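Local coordinates for protein UDP-N-Acetylenolpyruvylglucosamine Reductase (Thermus caldophilus, PDB 2GQT) that reduces UDP-N-acetylenolpyruvylglucosamine to UDP-N-acetylmuramate using NADPH and a bound FAD cofactor, a step in making the bacterial cell wall, at residues A[2-7]-A[26-31]; A[32-37]-A[61-66]; A[94-99]-A[167-172]. All coordinates share one frame; numbering follows the deposited sequence.

Contact 1: residues A[2-7]-A[26-31]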
loop_
_atom_site.group_PDB
_atom_site.type_symbol
_atom_site.label_atom_id
_atom_site.label_comp_id
_atom_site.label_asym_id
_atom_site.label_seq_id
_atom_site.Cartn_x
_atom_site.Cartn_y
_atom_site.Cartn_z
ATOM N N GLU A 2 8.352 26.648 -2.321
ATOM C CA GLU A 2 9.408 26.879 -1.307
ATOM C C GLU A 2 8.810 26.928 0.094
ATOM O O GLU A 2 9.513 27.211 1.058
ATOM C CB GLU A 2 10.163 28.182 -1.602
ATOM C CG GLU A 2 10.714 28.282 -3.026
ATOM C CD GLU A 2 11.384 29.614 -3.305
ATOM O OE1 GLU A 2 11.528 30.426 -2.364
ATOM O OE2 GLU A 2 11.771 29.857 -4.470
ATOM N N PHE A 3 7.512 26.646 0.205
ATOM C CA PHE A 3 6.806 26.794 1.479
ATOM C C PHE A 3 6.025 25.566 1.893
ATOM O O PHE A 3 4.999 25.651 2.584
ATOM C CB PHE A 3 5.940 28.054 1.463
ATOM C CG PHE A 3 6.750 29.305 1.402
ATOM C CD1 PHE A 3 7.182 29.802 0.180
ATOM C CD2 PHE A 3 7.150 29.941 2.570
ATOM C CE1 PHE A 3 7.974 30.937 0.119
ATOM C CE2 PHE A 3 7.935 31.084 2.522
ATOM C CZ PHE A 3 8.352 31.583 1.295
ATOM N N MET A 4 6.542 24.411 1.514
ATOM C CA MET A 4 5.865 23.192 1.895
ATOM C C MET A 4 6.009 22.925 3.385
ATOM O O MET A 4 6.978 23.354 4.028
ATOM C CB MET A 4 6.322 21.996 1.071
ATOM C CG MET A 4 7.749 21.602 1.238
ATOM S SD MET A 4 8.044 20.387 -0.037
ATOM C CE MET A 4 9.629 20.967 -0.593
ATOM N N ARG A 5 5.007 22.242 3.913
ATOM C CA ARG A 5 4.968 21.841 5.301
ATOM C C ARG A 5 5.990 20.743 5.583
ATOM O O ARG A 5 6.024 19.700 4.904
ATOM C CB ARG A 5 3.562 21.359 5.621
ATOM C CG ARG A 5 3.290 21.094 7.077
ATOM C CD ARG A 5 1.992 20.328 7.218
ATOM N NE ARG A 5 1.735 19.977 8.609
ATOM C CZ ARG A 5 1.030 20.715 9.461
ATOM N NH1 ARG A 5 0.495 21.864 9.078
ATOM N NH2 ARG A 5 0.862 20.293 10.706
ATOM N N VAL A 6 6.826 20.994 6.585
ATOM C CA VAL A 6 7.793 20.027 7.091
ATOM C C VAL A 6 7.602 19.948 8.597
ATOM O O VAL A 6 7.625 20.975 9.297
ATOM C CB VAL A 6 9.258 20.447 6.777
ATOM C CG1 VAL A 6 10.246 19.405 7.271
ATOM C CG2 VAL A 6 9.446 20.675 5.285
ATOM N N GLU A 7 7.389 18.738 9.101
ATOM C CA GLU A 7 7.182 18.556 10.527
ATOM C C GLU A 7 7.632 17.195 11.031
ATOM O O GLU A 7 7.588 16.193 10.306
ATOM C CB GLU A 7 5.728 18.870 10.939
ATOM C CG GLU A 7 4.741 17.735 10.908
ATOM C CD GLU A 7 3.494 18.030 11.741
ATOM O OE1 GLU A 7 2.411 17.529 11.382
ATOM O OE2 GLU A 7 3.593 18.746 12.761
ATOM N N TRP A 26 7.728 15.648 4.942
ATOM C CA TRP A 26 7.593 16.719 3.962
ATOM C C TRP A 26 6.316 16.500 3.155
ATOM O O TRP A 26 6.215 15.521 2.420
ATOM C CB TRP A 26 8.793 16.683 3.011
ATOM C CG TRP A 26 10.077 17.106 3.640
ATOM C CD1 TRP A 26 10.707 16.526 4.698
ATOM C CD2 TRP A 26 10.893 18.211 3.241
ATOM N NE1 TRP A 26 11.864 17.216 4.999
ATOM C CE2 TRP A 26 12.000 18.251 4.114
ATOM C CE3 TRP A 26 10.793 19.174 2.231
ATOM C CZ2 TRP A 26 13.001 19.221 4.009
ATOM C CZ3 TRP A 26 11.789 20.142 2.129
ATOM C CH2 TRP A 26 12.878 20.153 3.010
ATOM N N THR A 27 5.340 17.396 3.295
ATOM C CA THR A 27 4.092 17.292 2.541
ATOM C C THR A 27 4.185 18.211 1.331
ATOM O O THR A 27 4.252 19.435 1.471
ATOM C CB THR A 27 2.866 17.615 3.424
ATOM O OG1 THR A 27 2.866 16.743 4.558
ATOM C CG2 THR A 27 1.576 17.409 2.652
ATOM N N VAL A 28 4.228 17.595 0.153
ATOM C CA VAL A 28 4.483 18.264 -1.125
ATOM C C VAL A 28 3.170 18.479 -1.871
ATOM O O VAL A 28 2.400 17.539 -2.027
ATOM C CB VAL A 28 5.434 17.382 -1.999
ATOM C CG1 VAL A 28 5.450 17.850 -3.448
ATOM C CG2 VAL A 28 6.846 17.375 -1.413
ATOM N N GLU A 29 2.933 19.699 -2.352
ATOM C CA GLU A 29 1.698 20.018 -3.070
ATOM C C GLU A 29 1.885 20.383 -4.538
ATOM O O GLU A 29 0.911 20.447 -5.288
ATOM C CB GLU A 29 0.962 21.158 -2.371
ATOM C CG GLU A 29 0.409 20.786 -1.008
ATOM C CD GLU A 29 -0.452 21.882 -0.409
ATOM O OE1 GLU A 29 -0.348 23.043 -0.857
ATOM O OE2 GLU A 29 -1.226 21.580 0.518
ATOM N N THR A 30 3.127 20.625 -4.945
ATOM C CA THR A 30 3.415 21.115 -6.292
ATOM C C THR A 30 4.655 20.445 -6.866
ATOM O O THR A 30 5.464 19.868 -6.138
ATOM C CB THR A 30 3.667 22.644 -6.316
ATOM O OG1 THR A 30 4.901 22.932 -5.652
ATOM C CG2 THR A 30 2.531 23.411 -5.640
ATOM N N ARG A 31 4.819 20.559 -8.179
ATOM C CA ARG A 31 5.991 19.995 -8.840
ATOM C C ARG A 31 7.273 20.642 -8.316
ATOM O O ARG A 31 8.270 19.957 -8.087
ATOM C CB ARG A 31 5.888 20.131 -10.361
ATOM C CG ARG A 31 4.674 19.436 -10.982
ATOM C CD ARG A 31 4.856 19.232 -12.479
ATOM N NE ARG A 31 5.737 20.249 -13.049
ATOM C CZ ARG A 31 6.340 20.162 -14.230
ATOM N NH1 ARG A 31 6.167 19.101 -15.010
ATOM N NH2 ARG A 31 7.125 21.150 -14.629
HETATM O O HOH W 1 4.429 17.623 6.562
HETATM O O HOH W 2 2.800 21.566 2.138
#

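Contact 2: residues A[32-37]-A[61-66]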
loop_
_atom_site.group_PDB
_atom_site.type_symbol
_atom_site.label_atom_id
_atom_site.label_comp_id
_atom_site.label_asym_id
_atom_site.label_seq_id
_atom_site.Cartn_x
_atom_site.Cartn_y
_atom_site.Cartn_z
ATOM N N GLU A 32 7.233 21.958 -8.099
ATOM C CA GLU A 32 8.387 22.679 -7.552
ATOM C C GLU A 32 8.723 22.266 -6.120
ATOM O O GLU A 32 9.894 22.143 -5.763
ATOM C CB GLU A 32 8.197 24.200 -7.659
ATOM C CG GLU A 32 8.329 24.744 -9.079
ATOM C CD GLU A 32 9.646 24.353 -9.734
ATOM O OE1 GLU A 32 10.715 24.563 -9.116
ATOM O OE2 GLU A 32 9.611 23.828 -10.866
ATOM N N GLU A 33 7.694 22.033 -5.307
ATOM C CA GLU A 33 7.900 21.547 -3.949
ATOM C C GLU A 33 8.498 20.135 -3.961
ATOM O O GLU A 33 9.370 19.831 -3.156
ATOM C CB GLU A 33 6.598 21.603 -3.141
ATOM C CG GLU A 33 6.197 23.031 -2.721
ATOM C CD GLU A 33 4.842 23.106 -2.032
ATOM O OE1 GLU A 33 4.361 24.231 -1.761
ATOM O OE2 GLU A 33 4.244 22.049 -1.758
ATOM N N LEU A 34 8.049 19.292 -4.890
ATOM C CA LEU A 34 8.635 17.949 -5.050
ATOM C C LEU A 34 10.117 18.009 -5.431
ATOM O O LEU A 34 10.928 17.265 -4.877
ATOM C CB LEU A 34 7.860 17.113 -6.071
ATOM C CG LEU A 34 8.299 15.645 -6.159
ATOM C CD1 LEU A 34 8.192 14.940 -4.806
ATOM C CD2 LEU A 34 7.499 14.915 -7.211
ATOM N N LYS A 35 10.464 18.898 -6.364
ATOM C CA LYS A 35 11.859 19.079 -6.787
ATOM C C LYS A 35 12.748 19.455 -5.604
ATOM O O LYS A 35 13.866 18.949 -5.478
ATOM C CB LYS A 35 11.964 20.111 -7.916
ATOM C CG LYS A 35 11.487 19.577 -9.263
ATOM C CD LYS A 35 11.095 20.684 -10.230
ATOM C CE LYS A 35 12.231 21.075 -11.154
ATOM N NZ LYS A 35 11.749 22.046 -12.174
ATOM N N ARG A 36 12.227 20.310 -4.725
ATOM C CA ARG A 36 12.946 20.749 -3.532
ATOM C C ARG A 36 13.079 19.647 -2.473
ATOM O O ARG A 36 14.159 19.433 -1.922
ATOM C CB ARG A 36 12.294 22.004 -2.933
ATOM C CG ARG A 36 12.951 22.499 -1.655
ATOM C CD ARG A 36 12.066 23.469 -0.902
ATOM N NE ARG A 36 12.324 23.394 0.535
ATOM C CZ ARG A 36 11.504 23.843 1.481
ATOM N NH1 ARG A 36 10.344 24.409 1.162
ATOM N NH2 ARG A 36 11.844 23.720 2.755
ATOM N N ALA A 37 11.982 18.945 -2.198
ATOM C CA ALA A 37 11.979 17.887 -1.188
ATOM C C ALA A 37 12.974 16.768 -1.513
ATOM O O ALA A 37 13.543 16.165 -0.606
ATOM C CB ALA A 37 10.579 17.316 -1.032
ATOM N N ARG A 61 14.258 12.234 4.697
ATOM C CA ARG A 61 13.042 12.998 4.472
ATOM C C ARG A 61 11.963 12.018 4.032
ATOM O O ARG A 61 12.200 11.200 3.144
ATOM C CB ARG A 61 13.262 14.042 3.389
ATOM C CG ARG A 61 14.308 15.084 3.734
ATOM C CD ARG A 61 14.422 16.083 2.609
ATOM N NE ARG A 61 15.358 17.156 2.933
ATOM C CZ ARG A 61 15.639 18.174 2.124
ATOM N NH1 ARG A 61 15.066 18.265 0.931
ATOM N NH2 ARG A 61 16.500 19.105 2.515
ATOM N N VAL A 62 10.805 12.079 4.683
ATOM C CA VAL A 62 9.677 11.236 4.297
ATOM C C VAL A 62 8.670 12.125 3.570
ATOM O O VAL A 62 8.132 13.066 4.149
ATOM C CB VAL A 62 9.052 10.519 5.516
ATOM C CG1 VAL A 62 7.864 9.687 5.085
ATOM C CG2 VAL A 62 10.086 9.619 6.177
ATOM N N ILE A 63 8.452 11.841 2.291
ATOM C CA ILE A 63 7.638 12.672 1.419
ATOM C C ILE A 63 6.226 12.109 1.276
ATOM O O ILE A 63 6.045 10.914 0.998
ATOM C CB ILE A 63 8.286 12.805 0.029
ATOM C CG1 ILE A 63 9.642 13.514 0.136
ATOM C CG2 ILE A 63 7.369 13.550 -0.931
ATOM C CD1 ILE A 63 10.440 13.521 -1.141
ATOM N N ARG A 64 5.244 12.980 1.495
ATOM C CA ARG A 64 3.825 12.704 1.237
ATOM C C ARG A 64 3.384 13.592 0.088
ATOM O O ARG A 64 3.677 14.791 0.076
ATOM C CB ARG A 64 2.972 13.081 2.455
ATOM C CG ARG A 64 3.046 12.166 3.642
ATOM C CD ARG A 64 1.938 12.516 4.623
ATOM N NE ARG A 64 1.755 13.954 4.857
ATOM C CZ ARG A 64 0.750 14.457 5.564
ATOM N NH1 ARG A 64 -0.154 13.641 6.097
ATOM N NH2 ARG A 64 0.644 15.764 5.751
ATOM N N LEU A 65 2.645 13.016 -0.853
ATOM C CA LEU A 65 2.136 13.756 -1.997
ATOM C C LEU A 65 0.717 14.211 -1.752
ATOM O O LEU A 65 -0.182 13.393 -1.539
ATOM C CB LEU A 65 2.192 12.887 -3.249
ATOM C CG LEU A 65 3.553 12.320 -3.653
ATOM C CD1 LEU A 65 3.363 11.380 -4.821
ATOM C CD2 LEU A 65 4.551 13.423 -3.995
ATOM N N ALA A 66 0.529 15.522 -1.775
ATOM C CA ALA A 66 -0.789 16.109 -1.576
ATOM C C ALA A 66 -1.023 17.171 -2.654
ATOM O O ALA A 66 -0.405 17.110 -3.714
ATOM C CB ALA A 66 -0.897 16.682 -0.162
HETATM O O HOH W 3 16.456 21.021 0.061
#

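Contact 3: residues A[94-99]-A[167-172]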
loop_
_atom_site.group_PDB
_atom_site.type_symbol
_atom_site.label_atom_id
_atom_site.label_comp_id
_atom_site.label_asym_id
_atom_site.label_seq_id
_atom_site.Cartn_x
_atom_site.Cartn_y
_atom_site.Cartn_z
ATOM N N ALA A 94 -19.219 6.191 -12.183
ATOM C CA ALA A 94 -19.067 6.673 -13.553
ATOM C C ALA A 94 -19.411 5.619 -14.598
ATOM O O ALA A 94 -19.365 5.900 -15.799
ATOM C CB ALA A 94 -17.647 7.179 -13.789
ATOM N N GLY A 95 -19.735 4.403 -14.160
ATOM C CA GLY A 95 -19.989 3.308 -15.096
ATOM C C GLY A 95 -18.720 2.916 -15.825
ATOM O O GLY A 95 -18.741 2.565 -17.008
ATOM N N LEU A 96 -17.603 2.976 -15.099
ATOM C CA LEU A 96 -16.307 2.615 -15.646
ATOM C C LEU A 96 -15.723 1.401 -14.930
ATOM O O LEU A 96 -15.517 1.396 -13.711
ATOM C CB LEU A 96 -15.343 3.796 -15.579
ATOM C CG LEU A 96 -15.708 4.958 -16.509
ATOM C CD1 LEU A 96 -14.849 6.173 -16.195
ATOM C CD2 LEU A 96 -15.576 4.540 -17.981
ATOM N N SER A 97 -15.473 0.363 -15.710
ATOM C CA SER A 97 -14.984 -0.905 -15.209
ATOM C C SER A 97 -13.466 -1.012 -15.357
ATOM O O SER A 97 -12.877 -0.483 -16.304
ATOM C CB SER A 97 -15.682 -2.034 -15.964
ATOM O OG SER A 97 -15.243 -3.307 -15.547
ATOM N N GLY A 98 -12.831 -1.690 -14.409
ATOM C CA GLY A 98 -11.397 -1.918 -14.476
ATOM C C GLY A 98 -10.708 -1.864 -13.131
ATOM O O GLY A 98 -9.556 -2.270 -13.000
ATOM N N LEU A 99 -11.410 -1.356 -12.119
ATOM C CA LEU A 99 -10.836 -1.272 -10.774
ATOM C C LEU A 99 -11.487 -2.210 -9.761
ATOM O O LEU A 99 -11.069 -2.230 -8.604
ATOM C CB LEU A 99 -10.891 0.168 -10.245
ATOM C CG LEU A 99 -10.295 1.287 -11.100
ATOM C CD1 LEU A 99 -10.452 2.606 -10.367
ATOM C CD2 LEU A 99 -8.829 1.046 -11.439
ATOM N N LEU A 167 -5.541 5.781 -16.132
ATOM C CA LEU A 167 -6.170 4.492 -15.903
ATOM C C LEU A 167 -6.735 3.902 -17.187
ATOM O O LEU A 167 -7.130 4.633 -18.107
ATOM C CB LEU A 167 -7.267 4.619 -14.839
ATOM C CG LEU A 167 -6.843 5.127 -13.458
ATOM C CD1 LEU A 167 -8.069 5.343 -12.580
ATOM C CD2 LEU A 167 -5.874 4.184 -12.765
ATOM N N LYS A 168 -6.785 2.575 -17.229
ATOM C CA LYS A 168 -7.361 1.839 -18.342
ATOM C C LYS A 168 -8.735 1.346 -17.907
ATOM O O LYS A 168 -8.843 0.383 -17.147
ATOM C CB LYS A 168 -6.451 0.663 -18.707
ATOM C CG LYS A 168 -6.904 -0.121 -19.923
ATOM C CD LYS A 168 -6.029 -1.345 -20.129
ATOM C CE LYS A 168 -6.522 -2.194 -21.282
ATOM N NZ LYS A 168 -5.635 -3.367 -21.494
ATOM N N LEU A 169 -9.778 2.035 -18.356
ATOM C CA LEU A 169 -11.147 1.738 -17.932
ATOM C C LEU A 169 -12.068 1.589 -19.130
ATOM O O LEU A 169 -11.805 2.153 -20.198
ATOM C CB LEU A 169 -11.677 2.835 -17.007
ATOM C CG LEU A 169 -10.825 3.216 -15.793
ATOM C CD1 LEU A 169 -11.359 4.471 -15.121
ATOM C CD2 LEU A 169 -10.733 2.062 -14.799
ATOM N N LYS A 170 -13.148 0.836 -18.938
ATOM C CA LYS A 170 -14.087 0.517 -20.011
ATOM C C LYS A 170 -15.515 0.699 -19.521
ATOM O O LYS A 170 -15.841 0.354 -18.388
ATOM C CB LYS A 170 -13.884 -0.924 -20.478
ATOM C CG LYS A 170 -14.295 -1.186 -21.925
ATOM C CD LYS A 170 -13.152 -0.901 -22.906
ATOM C CE LYS A 170 -12.229 -2.107 -23.084
ATOM N NZ LYS A 170 -12.859 -3.190 -23.900
ATOM N N GLU A 171 -16.374 1.223 -20.389
ATOM C CA GLU A 171 -17.767 1.467 -20.028
ATOM C C GLU A 171 -18.541 0.168 -19.804
ATOM O O GLU A 171 -18.513 -0.734 -20.647
ATOM C CB GLU A 171 -18.454 2.321 -21.096
ATOM C CG GLU A 171 -17.882 3.727 -21.204
ATOM C CD GLU A 171 -18.537 4.566 -22.287
ATOM O OE1 GLU A 171 -18.212 5.770 -22.376
ATOM O OE2 GLU A 171 -19.371 4.032 -23.049
ATOM N N ARG A 172 -19.204 0.082 -18.655
ATOM C CA ARG A 172 -20.076 -1.039 -18.303
ATOM C C ARG A 172 -21.229 -0.510 -17.459
ATOM O O ARG A 172 -21.084 0.524 -16.806
ATOM C CB ARG A 172 -19.317 -2.096 -17.494
ATOM C CG ARG A 172 -18.449 -3.042 -18.304
ATOM C CD ARG A 172 -18.151 -4.311 -17.515
ATOM N NE ARG A 172 -18.001 -5.470 -18.392
ATOM C CZ ARG A 172 -16.842 -5.929 -18.861
ATOM N NH1 ARG A 172 -15.695 -5.339 -18.536
ATOM N NH2 ARG A 172 -16.831 -6.989 -19.656
#

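Contact 1: residues A[2-7]-A[26-31]
Val-6 lays its CG2 methyl over the face of the Trp-26 indole, 3.6 Å from the centroid of the six-membered ring and 14° from its normal, a CH-pi contact. With CG1 anti to the backbone N (chi1 -178°), the other methyl falls against the five-membered ring, 3.5 Å from Trp-26 NE1. A beta-branched valine suits the site because its two methyls together span both rings. Met-4 comes to the rim instead: its sulfur sits beside the six-membered ring in an edge-on Met-aromatic contact, and Met-4 SD also packs on Val-28 CG2 at 3.5 Å. The place of its terminal methyl is less certain, since CE lies improbably close to Glu-33 O.

Outside this apolar patch the backbones meet. Thr-27 N donates to Arg-5 O over 2.9 Å in a nearly straight bond, while at the pair's other backbone position a water accepts from Arg-5 N and donates to Thr-27 O (2.7 Å), standing in for a direct link. A second water joins Thr-27 OG1 to Arg-5 O, the latter bond weak; the same hydroxyl also bonds Arg-64. The indole N-H is satisfied by Glu-24, so the tryptophan is fixed at its polar corner as well as over its face. At the outer edge Arg-5 NH2 forms a salt bridge to Glu-7 OE1, its hydrogen bond weak. Val-6 and Trp-26 form an antiparallel non-hydrogen-bonded pair, and the whole is a beta hairpin of strands 5-10 and 22-28 at the margin of a mixed four-stranded sheet.

Contact 2: residues A[32-37]-A[61-66]
Leu-34 meets the strand with its CD1 methyl, which lies 4.0 Å from Leu-65 CD2 and 4.2 Å from Ile-63 CG2. A chi1 of -172° sets CG anti to the backbone N, and CD1 reaches the strand from there; the side chain crosses that of Ile-63 at about a right angle. One turn further on, Ala-37 CB rests on Ile-63 CD1 at 3.8 Å. The small alanine suits this place because the isoleucine reaches in with its longer branch. All four of these residues are buried, and their side chains are aliphatic, so they bring no polar side-chain atom into the interface.

The polar interactions across the contact gather at the C-terminal end of the helix. Arg-61 NH1 donates to Ala-37 O over 3.0 Å with an N-H...O angle of 158°, the oxygen close to the guanidinium plane but the donor lying above the carbonyl plane. The same Arg-61 NH1 makes a weak bond to Arg-36 O at 3.2 Å, and a water accepts from Arg-61 NH2 while bonding weakly to Arg-36 O. The arginine chain runs extended from CG to NE, long enough to carry its charge to these terminal carbonyls, whose negative potential would probably favour a cation. Internal to the helix is a salt bridge from Lys-35 NZ to Glu-32 OE2.

Helix and strand run almost antiparallel, 165° apart, their axes 10.2 Å from each other. The helix connects strand 22-28 to strand 42-44, both parallel to 61-65, which lies between them: a beta-alpha-beta crossover. Leu-34 also touches Val-28 on one neighbouring strand and Ile-161 and Thr-163 on strand 161-171, while Leu-65 reaches the bound FAD.

Contact 3: residues A[94-99]-A[167-172]
Ser-97 and Lys-170 are tied by two backbone bonds, Ser-97 N to Lys-170 O at 2.7 Å and Lys-170 N to Ser-97 O at 3.0 Å. A third runs from Arg-172 N to Gly-95 O, its donor above the carbonyl plane. Leu-169 packs between two leucines: its side chain crosses that of Leu-96 at about a right angle, CD1 meeting CD1, and Leu-169 CD2 meets Leu-99 CG at 3.8 Å. The aliphatic part of Arg-172 packs against Ser-97 CB, touches Ile-177 of helix 174-187, and its NE makes a long, weak ion pair with Glu-176. An alanine at Arg-172 would probably leave Ser-97 and Ile-177 less covered and Glu-176 without this partner.

Serine suits position 97 because OG, anti to the backbone N (chi1 179°), bonds one Glu-100 carboxylate oxygen; the other takes Gly-98 N. Glycine suits position 98, as a CB there would come within 2.9 Å of Lys-168 O. Gly-95, with phi 67°, closes helix 84-93 in a Schellman motif, which turns the chain directly into short strand 96-97, paired antiparallel with the end of strand 161-171.

In the fold
Contacts 1 and 2 are neighbours, their centres 6 Å apart, and follow one another along the chain: strand 22-28 of the first leads into helix 31-37 of the second. They share the mixed four-stranded sheet ordered 5-10, 22-28, 61-65, 42-44, and Trp-26 and Thr-27 meet Val-62 and Arg-64 directly. Contact 3 comes last and lies apart, its centre 33 Å from that of contact 1 and 31 Å from that of contact 2, in a separate antiparallel sheet. Strand 161-171 links the two regions, its beginning touching Leu-34 and Leu-65 and its end forming contact 3. FAD adjoins Leu-65 of contact 2, whereas the side chains of Val-28 in contact 1 and Leu-99 in contact 3 lie about 10 and 13 Å from it.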